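Local atomic coordinates of acyl-coa oxidase (Arabidopsis thaliana, PDB entry 1W07), a protein that oxidises long- and medium-chain acyl-CoAs to 2-trans-enoyl-CoAs in peroxisomal beta-oxidation, using FAD and passing the electrons to oxygen to form hydrogen peroxide. Residues Q95-L101 with A233-D238; A109-Q113 with A186-A190; V284-I288 with T422-D426; G379-L383 with C527-V531; Q431-A435 with L519-I524. The protein carries 1 engineered substitution. All blocks are in the same frame, centred on the assembly; numbering follows the deposited sequence.

Contact 1. Residues Q95-L101 with A233-D238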
# COMPACT_ATOMS: atom_id res chain seq x y z
N GLN B 95 10.57 15.27 10.22
CA GLN B 95 9.67 16.05 9.40
C GLN B 95 10.32 16.51 8.10
O GLN B 95 11.18 17.37 8.10
CB GLN B 95 9.14 17.25 10.20
CG GLN B 95 8.04 18.03 9.48
CD GLN B 95 7.03 18.65 10.44
OE1 GLN B 95 6.58 17.99 11.39
NE2 GLN B 95 6.65 19.89 10.19
N PRO B 96 9.91 15.91 6.98
CA PRO B 96 10.46 16.24 5.66
C PRO B 96 10.49 17.76 5.48
O PRO B 96 9.47 18.44 5.65
CB PRO B 96 9.47 15.57 4.71
CG PRO B 96 9.10 14.32 5.48
CD PRO B 96 8.87 14.86 6.87
N ALA B 97 11.66 18.29 5.14
CA ALA B 97 11.82 19.74 5.00
C ALA B 97 12.99 20.06 4.08
O ALA B 97 13.86 19.22 3.83
CB ALA B 97 12.05 20.36 6.38
N TYR B 98 13.01 21.29 3.59
CA TYR B 98 14.04 21.75 2.67
C TYR B 98 15.44 21.46 3.17
O TYR B 98 16.35 21.22 2.37
CB TYR B 98 13.89 23.26 2.43
CG TYR B 98 14.23 24.10 3.63
CD1 TYR B 98 15.53 24.57 3.82
CD2 TYR B 98 13.27 24.43 4.57
CE1 TYR B 98 15.86 25.36 4.91
CE2 TYR B 98 13.58 25.22 5.67
CZ TYR B 98 14.86 25.68 5.84
OH TYR B 98 15.16 26.48 6.92
N VAL B 99 15.61 21.49 4.48
CA VAL B 99 16.89 21.23 5.10
C VAL B 99 17.47 19.88 4.66
O VAL B 99 18.69 19.74 4.53
CB VAL B 99 16.78 21.26 6.65
CG1 VAL B 99 18.08 20.81 7.27
CG2 VAL B 99 16.46 22.67 7.12
N ASP B 100 16.61 18.90 4.43
CA ASP B 100 17.09 17.58 4.04
C ASP B 100 17.81 17.62 2.70
O ASP B 100 18.82 16.93 2.50
CB ASP B 100 15.94 16.57 3.98
CG ASP B 100 15.11 16.53 5.25
OD1 ASP B 100 15.67 16.73 6.35
OD2 ASP B 100 13.88 16.29 5.15
N LEU B 101 17.29 18.41 1.77
CA LEU B 101 17.89 18.50 0.44
C LEU B 101 19.12 19.39 0.43
O LEU B 101 20.06 19.14 -0.31
CB LEU B 101 16.87 19.00 -0.58
CG LEU B 101 15.84 17.99 -1.11
CD1 LEU B 101 16.57 16.80 -1.70
CD2 LEU B 101 14.91 17.53 0.00
N ALA B 233 2.96 13.93 6.34
CA ALA B 233 3.98 13.28 5.54
C ALA B 233 4.89 14.24 4.78
O ALA B 233 5.53 15.10 5.38
CB ALA B 233 3.31 12.28 4.57
N TYR B 234 4.97 14.10 3.46
CA TYR B 234 5.83 14.96 2.66
C TYR B 234 5.20 16.31 2.35
O TYR B 234 5.79 17.13 1.66
CB TYR B 234 6.19 14.28 1.33
CG TYR B 234 7.62 13.78 1.25
CD1 TYR B 234 7.99 12.55 1.81
CD2 TYR B 234 8.60 14.53 0.61
CE1 TYR B 234 9.31 12.10 1.73
CE2 TYR B 234 9.92 14.09 0.53
CZ TYR B 234 10.26 12.86 1.09
OH TYR B 234 11.55 12.40 1.01
N ASN B 235 4.01 16.57 2.88
CA ASN B 235 3.37 17.84 2.60
C ASN B 235 3.99 19.01 3.34
O ASN B 235 3.64 20.17 3.10
CB ASN B 235 1.87 17.73 2.83
CG ASN B 235 1.19 16.96 1.71
OD1 ASN B 235 1.26 17.37 0.55
ND2 ASN B 235 0.55 15.85 2.04
N SER B 236 4.95 18.72 4.21
CA SER B 236 5.68 19.75 4.93
C SER B 236 6.84 20.17 4.03
O SER B 236 7.49 21.20 4.26
CB SER B 236 6.23 19.20 6.24
OG SER B 236 6.96 18.01 6.02
N MET B 237 7.10 19.36 3.00
CA MET B 237 8.17 19.62 2.04
C MET B 237 7.63 20.45 0.89
O MET B 237 6.54 20.18 0.38
CB MET B 237 8.73 18.30 1.49
CG MET B 237 9.85 18.43 0.43
SD MET B 237 11.46 18.91 1.13
CE MET B 237 12.04 17.37 1.88
N ASP B 238 8.38 21.48 0.50
CA ASP B 238 7.95 22.31 -0.61
C ASP B 238 8.57 21.82 -1.91
O ASP B 238 9.55 22.39 -2.40
CB ASP B 238 8.32 23.78 -0.38
CG ASP B 238 9.79 23.97 -0.04
OD1 ASP B 238 10.40 24.92 -0.59
OD2 ASP B 238 10.33 23.19 0.77
O HOH W 1 10.31 22.59 3.38
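M237 sets out with CG anti to its backbone N (chi1 178°), then bends at the next two torsions, and this hook carries its CE methyl back against A97 and L101. CE lies 3.2 Å from A97 O and 3.4 Å from L101 CD2, a tight fit at the first turn of helix 98-113. S236, with chi1 at 51°, has its OG between the backbone N and the carbonyl carbon, where it donates to P96 O over 2.6 Å. That bond comes in the carbonyl plane, on a lone pair. P96 sets its CB over the centre of one face of the Y234 ring, 4.2 Å from the centroid, a CH-pi contact. At the far end a water joins the two segments. It accepts from Y98 N and donates to D238 OD2 (2.7 Å) and, at longer range, to S236 O. The other carboxylate oxygen of D238 takes the backbone N atoms of K181 and V182, so D238 links Y98 N, by way of the water, to that loop. Within 95-101, D100 OD2 accepts from A97 N at 3.0 Å. The chemistry is that of a buried junction in which serine, water and carboxylate satisfy backbone groups where the chain enters helix 98-113, while the folded methionine packs its methyl on the A97 backbone and on L101, which in turn, like Y234, touches the FAD.

Contact 2. Residues A109-Q113 with A186-A190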
# COMPACT_ATOMS: atom_id res chain seq x y z
N ALA B 109 26.53 17.74 -3.87
CA ALA B 109 26.70 17.98 -5.30
C ALA B 109 27.85 18.93 -5.58
O ALA B 109 28.68 18.68 -6.46
CB ALA B 109 25.41 18.55 -5.90
N ILE B 110 27.90 20.03 -4.83
CA ILE B 110 28.96 21.02 -4.98
C ILE B 110 30.31 20.43 -4.57
O ILE B 110 31.32 20.76 -5.18
CB ILE B 110 28.69 22.26 -4.11
CG1 ILE B 110 27.31 22.82 -4.43
CG2 ILE B 110 29.75 23.33 -4.38
CD1 ILE B 110 26.87 23.90 -3.48
N LYS B 111 30.32 19.57 -3.55
CA LYS B 111 31.55 18.92 -3.09
C LYS B 111 32.14 17.95 -4.11
O LYS B 111 33.35 17.92 -4.34
CB LYS B 111 31.31 18.15 -1.79
CG LYS B 111 31.20 19.01 -0.54
CD LYS B 111 31.07 18.14 0.71
CE LYS B 111 30.92 19.00 1.97
NZ LYS B 111 30.73 18.18 3.20
N GLY B 112 31.29 17.13 -4.72
CA GLY B 112 31.79 16.17 -5.68
C GLY B 112 31.92 16.65 -7.11
O GLY B 112 32.64 16.04 -7.90
N GLN B 113 31.24 17.74 -7.46
CA GLN B 113 31.27 18.25 -8.82
C GLN B 113 31.89 19.64 -8.93
O GLN B 113 32.21 20.10 -10.03
CB GLN B 113 29.84 18.27 -9.38
CG GLN B 113 29.28 16.88 -9.68
CD GLN B 113 27.77 16.85 -9.68
OE1 GLN B 113 27.11 17.72 -10.25
NE2 GLN B 113 27.19 15.83 -9.05
N ALA B 186 20.21 26.96 -6.31
CA ALA B 186 20.04 25.57 -6.66
C ALA B 186 21.05 25.06 -7.66
O ALA B 186 21.57 25.82 -8.48
CB ALA B 186 18.64 25.34 -7.20
N VAL B 187 21.34 23.77 -7.58
CA VAL B 187 22.21 23.18 -8.57
C VAL B 187 21.27 22.70 -9.67
O VAL B 187 20.49 21.76 -9.46
CB VAL B 187 23.01 22.00 -8.00
CG1 VAL B 187 23.73 21.27 -9.13
CG2 VAL B 187 24.02 22.50 -6.98
N VAL B 188 21.31 23.36 -10.82
CA VAL B 188 20.45 22.99 -11.94
C VAL B 188 21.18 22.12 -12.97
O VAL B 188 22.32 22.41 -13.34
CB VAL B 188 19.88 24.24 -12.66
CG1 VAL B 188 18.98 23.81 -13.85
CG2 VAL B 188 19.13 25.12 -11.65
N TYR B 189 20.52 21.06 -13.42
CA TYR B 189 21.11 20.17 -14.42
C TYR B 189 20.46 20.40 -15.78
O TYR B 189 19.23 20.40 -15.91
CB TYR B 189 20.99 18.70 -13.98
CG TYR B 189 21.90 18.38 -12.80
CD1 TYR B 189 21.50 18.65 -11.50
CD2 TYR B 189 23.20 17.90 -13.01
CE1 TYR B 189 22.36 18.46 -10.42
CE2 TYR B 189 24.08 17.72 -11.93
CZ TYR B 189 23.66 18.00 -10.64
OH TYR B 189 24.53 17.88 -9.59
N ALA B 190 21.29 20.62 -16.78
CA ALA B 190 20.82 20.89 -18.14
C ALA B 190 21.86 20.44 -19.14
O ALA B 190 23.00 20.14 -18.79
CB ALA B 190 20.55 22.39 -18.31
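The Y189 ring meets the Q113 side-chain amide at its edge, OE1 lying near the ring plane, and the two flat groups are turned 65° against each other. The hydroxyl of Y189 donates to Q113 OE1 over 2.7 Å; it arrives in the plane of the amide carbonyl, on a lone pair. The same ring meets that of the FAD-binding residue Y135 at about 45°, and A109 packs on Y135 too; L149 and I201 also pack on Y189. Q113 reaches the hydroxyl because its chain runs out extended beyond CG from the last turn of helix 98-113, while the tyrosine comes from strand 185-194 in the opposite direction. Beside this polar link the packing is light and apolar. V187 CG2 touches I110 CG1 at 4.2 Å and A109 CB at 4.3 Å, and the methyl of A109 also lies 3.9 Å from Y189 OH. The axes of the two short segments are 10.8 Å apart and inclined at 58°, so the side chains have to span the gap between helix and sheet. Here the N-terminal helical part and the middle beta domain meet. What the chemistry implies is a phenol that donates a hydrogen bond to an amide oxygen inside a largely apolar interface: one directed bond that restrains the hydroxyl and ties the end of the helix to the strand, with Y135 next to the ring.

Contact 3. Residues V284-I288 with T422-D426. With FAD (flavin-adenine dinucleotide), chain I.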
# COMPACT_ATOMS: atom_id res chain seq x y z
N VAL B 284 24.43 8.07 -1.39
CA VAL B 284 23.01 8.38 -1.31
C VAL B 284 22.17 7.10 -1.29
O VAL B 284 21.20 6.99 -0.54
CB VAL B 284 22.56 9.24 -2.51
CG1 VAL B 284 21.10 9.62 -2.36
CG2 VAL B 284 23.43 10.49 -2.60
N ARG B 285 22.56 6.13 -2.10
CA ARG B 285 21.85 4.86 -2.17
C ARG B 285 22.08 4.05 -0.90
O ARG B 285 21.23 3.25 -0.50
CB ARG B 285 22.31 4.08 -3.39
CG ARG B 285 21.90 4.72 -4.70
CD ARG B 285 22.42 3.92 -5.87
NE ARG B 285 21.84 4.36 -7.14
CZ ARG B 285 22.15 3.82 -8.31
NH1 ARG B 285 23.04 2.83 -8.37
NH2 ARG B 285 21.57 4.25 -9.41
N GLN B 286 23.23 4.27 -0.28
CA GLN B 286 23.57 3.57 0.96
C GLN B 286 22.69 4.12 2.08
O GLN B 286 22.22 3.37 2.93
CB GLN B 286 25.06 3.78 1.28
CG GLN B 286 25.57 3.02 2.50
CD GLN B 286 25.10 3.63 3.82
OE1 GLN B 286 25.11 4.84 3.99
NE2 GLN B 286 24.71 2.77 4.76
N THR B 287 22.48 5.43 2.06
CA THR B 287 21.65 6.08 3.07
C THR B 287 20.20 5.61 2.90
O THR B 287 19.49 5.42 3.89
CB THR B 287 21.71 7.63 2.96
OG1 THR B 287 21.05 8.06 1.76
CG2 THR B 287 23.15 8.10 2.93
N ILE B 288 19.77 5.41 1.66
CA ILE B 288 18.41 4.94 1.38
C ILE B 288 18.22 3.53 1.95
O ILE B 288 17.23 3.24 2.62
CB ILE B 288 18.15 4.94 -0.16
CG1 ILE B 288 18.12 6.38 -0.68
CG2 ILE B 288 16.83 4.25 -0.49
CD1 ILE B 288 18.07 6.47 -2.18
N THR B 422 10.76 5.54 -5.78
CA THR B 422 10.87 6.27 -7.03
C THR B 422 12.05 7.23 -7.10
O THR B 422 12.71 7.33 -8.14
CB THR B 422 9.57 7.05 -7.36
OG1 THR B 422 9.69 7.67 -8.65
CG2 THR B 422 9.30 8.12 -6.31
N TYR B 423 12.33 7.95 -6.02
CA TYR B 423 13.45 8.88 -6.05
C TYR B 423 14.75 8.11 -6.13
O TYR B 423 14.84 6.98 -5.65
CB TYR B 423 13.42 9.85 -4.86
CG TYR B 423 13.62 9.25 -3.49
CD1 TYR B 423 14.76 8.51 -3.18
CD2 TYR B 423 12.69 9.48 -2.47
CE1 TYR B 423 14.97 8.02 -1.89
CE2 TYR B 423 12.89 9.00 -1.18
CZ TYR B 423 14.03 8.26 -0.90
OH TYR B 423 14.24 7.77 0.37
N GLU B 424 15.75 8.74 -6.75
CA GLU B 424 17.06 8.12 -6.95
C GLU B 424 16.95 6.99 -7.96
O GLU B 424 17.80 6.09 -8.00
CB GLU B 424 17.65 7.60 -5.64
CG GLU B 424 18.60 8.57 -4.98
CD GLU B 424 19.75 8.95 -5.90
OE1 GLU B 424 20.48 8.03 -6.34
OE2 GLU B 424 19.93 10.15 -6.17
N GLY B 425 15.91 7.03 -8.78
CA GLY B 425 15.72 6.00 -9.79
C GLY B 425 14.59 5.04 -9.49
O GLY B 425 14.49 4.49 -8.39
N ASP B 426 13.72 4.84 -10.48
CA ASP B 426 12.58 3.93 -10.38
C ASP B 426 13.10 2.52 -10.06
O ASP B 426 14.04 2.03 -10.69
CB ASP B 426 11.81 3.92 -11.70
CG ASP B 426 10.69 2.90 -11.72
OD1 ASP B 426 10.95 1.75 -12.13
OD2 ASP B 426 9.55 3.25 -11.32
PA FAD I . 9.50 6.79 -14.82
O1A FAD I . 10.95 6.50 -14.82
O2A FAD I . 8.94 7.60 -15.92
O5B FAD I . 8.70 5.39 -14.72
C5B FAD I . 7.28 5.35 -14.79
C4B FAD I . 6.81 3.91 -15.05
O4B FAD I . 7.44 3.47 -16.27
C3B FAD I . 7.29 2.97 -13.94
O3B FAD I . 6.42 1.84 -13.86
C2B FAD I . 8.67 2.55 -14.45
O2B FAD I . 9.00 1.25 -13.96
C1B FAD I . 8.39 2.43 -15.95
N9A FAD I . 9.63 2.58 -16.74
C8A FAD I . 10.27 3.72 -17.00
N7A FAD I . 11.36 3.47 -17.73
C5A FAD I . 11.42 2.16 -17.93
C6A FAD I . 12.30 1.33 -18.62
N6A FAD I . 13.40 1.81 -19.18
N1A FAD I . 12.03 -0.04 -18.67
C2A FAD I . 10.89 -0.55 -18.02
N3A FAD I . 10.09 0.27 -17.37
C4A FAD I . 10.32 1.59 -17.31
N1 FAD I . 14.10 14.98 -8.31
C2 FAD I . 15.11 15.95 -8.18
O2 FAD I . 15.80 16.25 -9.15
N3 FAD I . 15.30 16.58 -6.94
C4 FAD I . 14.50 16.24 -5.85
O4 FAD I . 14.70 16.77 -4.75
C4X FAD I . 13.49 15.29 -5.99
N5 FAD I . 12.62 15.00 -4.92
C5X FAD I . 11.59 14.07 -5.06
C6 FAD I . 10.67 13.88 -4.03
C7 FAD I . 9.58 13.04 -4.21
C7M FAD I . 8.59 12.87 -3.06
C8 FAD I . 9.41 12.37 -5.43
C8M FAD I . 8.22 11.44 -5.65
C9 FAD I . 10.33 12.55 -6.45
C9A FAD I . 11.43 13.40 -6.28
N10 FAD I . 12.33 13.65 -7.33
C10 FAD I . 13.29 14.66 -7.21
C1' FAD I . 12.21 12.94 -8.62
C2' FAD I . 12.76 11.51 -8.49
O2' FAD I . 14.10 11.56 -7.98
C3' FAD I . 12.74 10.70 -9.79
O3' FAD I . 13.49 11.39 -10.80
C4' FAD I . 11.32 10.46 -10.31
O4' FAD I . 10.39 10.29 -9.24
C5' FAD I . 11.32 9.21 -11.20
O5' FAD I . 9.99 8.86 -11.55
P FAD I . 9.47 9.00 -13.07
O1P FAD I . 8.24 9.83 -13.02
O2P FAD I . 10.60 9.45 -13.91
O3P FAD I . 9.09 7.49 -13.42
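I288 lays its CD1 methyl against both Y423 and E424: 3.5 Å from CE1 at the edge of the tyrosine ring, and 3.5 Å from E424 CG. One turn back on helix 278-309, V284 crosses E424 at about a right angle, with CG1 3.8 Å from CG. E424, bent at its second torsion (chi2 -57°), thus has its CG packed on the helix face formed by V284 and I288 while its carboxylate turns toward R285. That approach is loose. R285 NE and E424 OE1 stand 4.0 Å apart, a long salt bridge with the guanidinium and carboxylate planes 66° from each other, and neither atom has another partner in the model. Behind them the loop grips the cofactor. T422 OG1 shares a hydrogen bond with FAD O4' at 2.8 Å, and D426 OD1 accepts from FAD O2B at 2.7 Å while also capping the next helix at V428 N and V429 N. E424 N makes a weak bond to FAD O2' from within a type II turn. E424 is the inferred proton acceptor. In the related acyl-CoA dehydrogenases, the ribityl 2'-hydroxyl and the catalytic glutamate's amide N bind the thioester carbonyl, and the geometry here is consistent with that. The chemistry implies a cofactor held by T422 and D426, and a probable base whose carboxylate has only the long approach to R285 across this contact.

Contact 4. Residues G379-L383 with C527-V531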
# COMPACT_ATOMS: atom_id res chain seq x y z
N GLY B 379 20.59 -2.50 -6.93
CA GLY B 379 19.70 -3.61 -6.64
C GLY B 379 19.20 -3.64 -5.21
O GLY B 379 18.03 -3.94 -4.95
N LEU B 380 20.10 -3.35 -4.27
CA LEU B 380 19.72 -3.35 -2.86
C LEU B 380 18.79 -2.20 -2.56
O LEU B 380 17.89 -2.34 -1.75
CB LEU B 380 20.97 -3.27 -1.98
CG LEU B 380 21.86 -4.52 -1.94
CD1 LEU B 380 23.06 -4.29 -1.02
CD2 LEU B 380 21.02 -5.70 -1.48
N LYS B 381 19.02 -1.06 -3.21
CA LYS B 381 18.17 0.11 -3.01
C LYS B 381 16.76 -0.29 -3.46
O LYS B 381 15.78 -0.01 -2.76
CB LYS B 381 18.69 1.30 -3.84
CG LYS B 381 17.88 2.59 -3.69
CD LYS B 381 16.65 2.58 -4.58
CE LYS B 381 15.88 3.89 -4.50
NZ LYS B 381 14.66 3.84 -5.34
N SER B 382 16.67 -0.96 -4.60
CA SER B 382 15.38 -1.42 -5.14
C SER B 382 14.72 -2.47 -4.26
O SER B 382 13.53 -2.39 -3.95
CB SER B 382 15.58 -2.02 -6.53
OG SER B 382 14.34 -2.40 -7.09
N LEU B 383 15.50 -3.48 -3.89
CA LEU B 383 14.97 -4.56 -3.08
C LEU B 383 14.44 -4.11 -1.72
O LEU B 383 13.29 -4.38 -1.38
CB LEU B 383 16.05 -5.63 -2.88
CG LEU B 383 15.53 -6.97 -2.32
CD1 LEU B 383 14.98 -7.80 -3.46
CD2 LEU B 383 16.66 -7.72 -1.62
N CYS B 527 19.89 -10.10 -5.72
CA CYS B 527 19.89 -9.17 -4.59
C CYS B 527 19.47 -9.84 -3.28
O CYS B 527 20.00 -9.50 -2.22
CB CYS B 527 18.95 -8.00 -4.85
SG CYS B 527 19.48 -7.00 -6.23
N GLN B 528 18.53 -10.78 -3.35
CA GLN B 528 18.08 -11.48 -2.14
C GLN B 528 19.20 -12.35 -1.60
O GLN B 528 19.40 -12.44 -0.39
CB GLN B 528 16.83 -12.33 -2.44
CG GLN B 528 15.59 -11.48 -2.75
CD GLN B 528 14.39 -12.29 -3.21
OE1 GLN B 528 14.54 -13.38 -3.78
NE2 GLN B 528 13.19 -11.75 -3.02
N LEU B 529 19.93 -13.00 -2.51
CA LEU B 529 21.06 -13.84 -2.11
C LEU B 529 22.04 -12.97 -1.33
O LEU B 529 22.54 -13.38 -0.29
CB LEU B 529 21.75 -14.41 -3.35
CG LEU B 529 23.16 -14.98 -3.15
CD1 LEU B 529 23.15 -16.18 -2.21
CD2 LEU B 529 23.71 -15.37 -4.52
N ILE B 530 22.32 -11.77 -1.84
CA ILE B 530 23.24 -10.86 -1.16
C ILE B 530 22.76 -10.55 0.28
O ILE B 530 23.56 -10.59 1.23
CB ILE B 530 23.37 -9.54 -1.96
CG1 ILE B 530 24.06 -9.82 -3.31
CG2 ILE B 530 24.14 -8.51 -1.16
CD1 ILE B 530 24.19 -8.60 -4.24
N VAL B 531 21.48 -10.24 0.44
CA VAL B 531 20.95 -9.93 1.76
C VAL B 531 21.09 -11.15 2.67
O VAL B 531 21.54 -11.05 3.82
CB VAL B 531 19.46 -9.50 1.67
CG1 VAL B 531 18.94 -9.14 3.06
CG2 VAL B 531 19.31 -8.29 0.74
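L383 and V531 reach toward each other tip to tip, with CD2 of the leucine 3.6 Å from CG2 of the valine, and the other side chains are arranged round that meeting. L380, one turn earlier, instead slides past V531 in the opposite direction. Its CD2 lies 3.8 Å from the same CG2, so a single valine methyl is shared by two leucines, and L380 CD2 also lies 4.2 Å from I530 CG2. The second branch of L383 does different work: CD1 meets Q528 CG at 3.8 Å, the two side chains crossing at about a right angle. A chi1 of -167° swings CG of L383 toward helix 516-538, and chi2 of 83° turns CD1 to the glutamine and CD2 to the valine and C527 CB. At the other end G379 has no side chain, and C527 SG comes down directly on its CA at 3.4 Å. This lets the backbones come close there even though the axes of the two short segments stay 9.9 Å apart. They cross almost perpendicularly, at -89°, so the contact is compact and wholly by van der Waals packing. The polar end of Q528 turns elsewhere, to R490. The contact joins helix 370-398 of the C-alpha1 region to helix 516-538 of the C-terminal helical region. Helix 328-363 packs on L380 and V531, helix 427-443 comes up beside C527 through Q431, and helix 548-566 covers Q528 and V531.

Contact 5. Residues Q431-A435 with L519-I524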
# COMPACT_ATOMS: atom_id res chain seq x y z
N GLN B 431 16.58 -2.31 -11.19
CA GLN B 431 16.79 -3.75 -11.24
C GLN B 431 17.17 -4.20 -12.65
O GLN B 431 17.83 -5.23 -12.82
CB GLN B 431 15.53 -4.49 -10.76
CG GLN B 431 15.31 -4.45 -9.23
CD GLN B 431 16.38 -5.20 -8.44
OE1 GLN B 431 17.40 -5.62 -8.98
NE2 GLN B 431 16.14 -5.37 -7.14
N LEU B 432 16.77 -3.43 -13.66
CA LEU B 432 17.12 -3.79 -15.03
C LEU B 432 18.61 -3.55 -15.24
O LEU B 432 19.25 -4.25 -16.02
CB LEU B 432 16.30 -2.95 -16.02
CG LEU B 432 14.81 -3.34 -16.10
CD1 LEU B 432 14.04 -2.31 -16.91
CD2 LEU B 432 14.69 -4.73 -16.72
N GLN B 433 19.16 -2.57 -14.54
CA GLN B 433 20.58 -2.28 -14.64
C GLN B 433 21.34 -3.46 -14.05
O GLN B 433 22.37 -3.88 -14.60
CB GLN B 433 20.92 -0.99 -13.88
CG GLN B 433 20.63 0.27 -14.68
CD GLN B 433 20.48 1.51 -13.81
OE1 GLN B 433 21.19 1.67 -12.81
NE2 GLN B 433 19.57 2.39 -14.19
N VAL B 434 20.84 -4.00 -12.95
CA VAL B 434 21.49 -5.15 -12.32
C VAL B 434 21.44 -6.32 -13.29
O VAL B 434 22.42 -7.04 -13.46
CB VAL B 434 20.77 -5.55 -11.00
CG1 VAL B 434 21.36 -6.85 -10.44
CG2 VAL B 434 20.92 -4.43 -9.97
N ALA B 435 20.29 -6.51 -13.93
CA ALA B 435 20.12 -7.60 -14.89
C ALA B 435 21.18 -7.49 -15.99
O ALA B 435 21.81 -8.49 -16.35
CB ALA B 435 18.72 -7.57 -15.49
N LEU B 519 14.08 -10.94 -16.61
CA LEU B 519 15.36 -10.38 -16.21
C LEU B 519 15.28 -9.71 -14.84
O LEU B 519 16.21 -9.82 -14.04
CB LEU B 519 15.84 -9.38 -17.27
CG LEU B 519 16.25 -10.05 -18.60
CD1 LEU B 519 16.33 -9.03 -19.74
CD2 LEU B 519 17.59 -10.75 -18.40
N VAL B 520 14.17 -9.03 -14.57
CA VAL B 520 13.97 -8.37 -13.29
C VAL B 520 13.87 -9.41 -12.17
O VAL B 520 14.36 -9.18 -11.06
CB VAL B 520 12.68 -7.51 -13.31
CG1 VAL B 520 12.33 -7.08 -11.89
CG2 VAL B 520 12.88 -6.30 -14.21
N GLU B 521 13.21 -10.53 -12.44
CA GLU B 521 13.07 -11.58 -11.43
C GLU B 521 14.44 -12.17 -11.08
O GLU B 521 14.72 -12.46 -9.91
CB GLU B 521 12.14 -12.68 -11.91
CG GLU B 521 10.68 -12.38 -11.65
CD GLU B 521 9.77 -13.47 -12.17
OE1 GLU B 521 10.06 -14.66 -11.92
OE2 GLU B 521 8.77 -13.14 -12.83
N ALA B 522 15.31 -12.36 -12.09
CA ALA B 522 16.64 -12.91 -11.86
C ALA B 522 17.50 -11.94 -11.05
O ALA B 522 18.29 -12.35 -10.20
CB ALA B 522 17.33 -13.23 -13.20
N ALA B 523 17.36 -10.65 -11.35
CA ALA B 523 18.11 -9.61 -10.65
C ALA B 523 17.66 -9.55 -9.19
O ALA B 523 18.47 -9.36 -8.29
CB ALA B 523 17.92 -8.26 -11.35
N ILE B 524 16.36 -9.72 -8.97
CA ILE B 524 15.82 -9.71 -7.61
C ILE B 524 16.37 -10.90 -6.83
O ILE B 524 16.74 -10.75 -5.66
CB ILE B 524 14.27 -9.77 -7.62
CG1 ILE B 524 13.72 -8.39 -7.99
CG2 ILE B 524 13.74 -10.26 -6.25
CD1 ILE B 524 12.24 -8.38 -8.25
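The helical bond from I524 N to V520 O, at 2.9 Å, is the shortest polar bond here, and both of its residues touch Q431 on the crossing helix. V520 CG1 rests near Q431 CB, while CG1 of I524 meets the side-chain amide, 4.0 Å from NE2, the two side chains crossing at about a right angle. Q431 bends at its second torsion (chi2 -66°), which brings the amide back over the neighbouring helix and sets OE1 3.6 Å from A523 CB. That oxygen is buried and has no partner in the model, a polar cost inside an otherwise apolar joint. A523 is the residue on which the helices close. Its methyl lies in a hollow made by Q431, V434 and A435, touching Q431 O at 3.4 Å and V434 CG1 at 3.8 Å. A435 returns the contact, its CB 3.8 Å from L519 CB. Small alanines on both sides let the short axes approach to 8.2 Å while crossing nearly at right angles, at 84°. At the flank L432 CD2 presses on V520 CG2 at 3.5 Å, closer than usual for two carbons. Here helix 427-443, whose L432 also touches the FAD, is packed against helix 516-538. Helix 480-503 backs L519 and A522 through C498 and M494, and helix 370-398 closes the other end, with S382 against Q431 and L383 against I524. T329 of the second subunit packs on V520, and H565 of the second subunit hydrogen-bonds to E521.

Overall arrangement
Contacts 1 and 2 share helix 98-113 and tie it to the middle beta domain; both use directed hydrogen bonds, and contact 1 adds a water. Contacts 4 and 5, both on helix 516-538, are buried helix crossings made by van der Waals packing that includes a thiol and a glutamine amide, and Q431 of contact 5 reaches the G379 end of contact 4. Contact 3 lies between these groups, nearest the chain's centre yet only partly buried, carrying the inferred proton acceptor and FAD-binding residues. It touches contact 1 through Y234 and Y423, and K381 of contact 4 probably bonds to G425 O. Contacts 1 and 5, on opposite sides of the centre, both meet the second subunit.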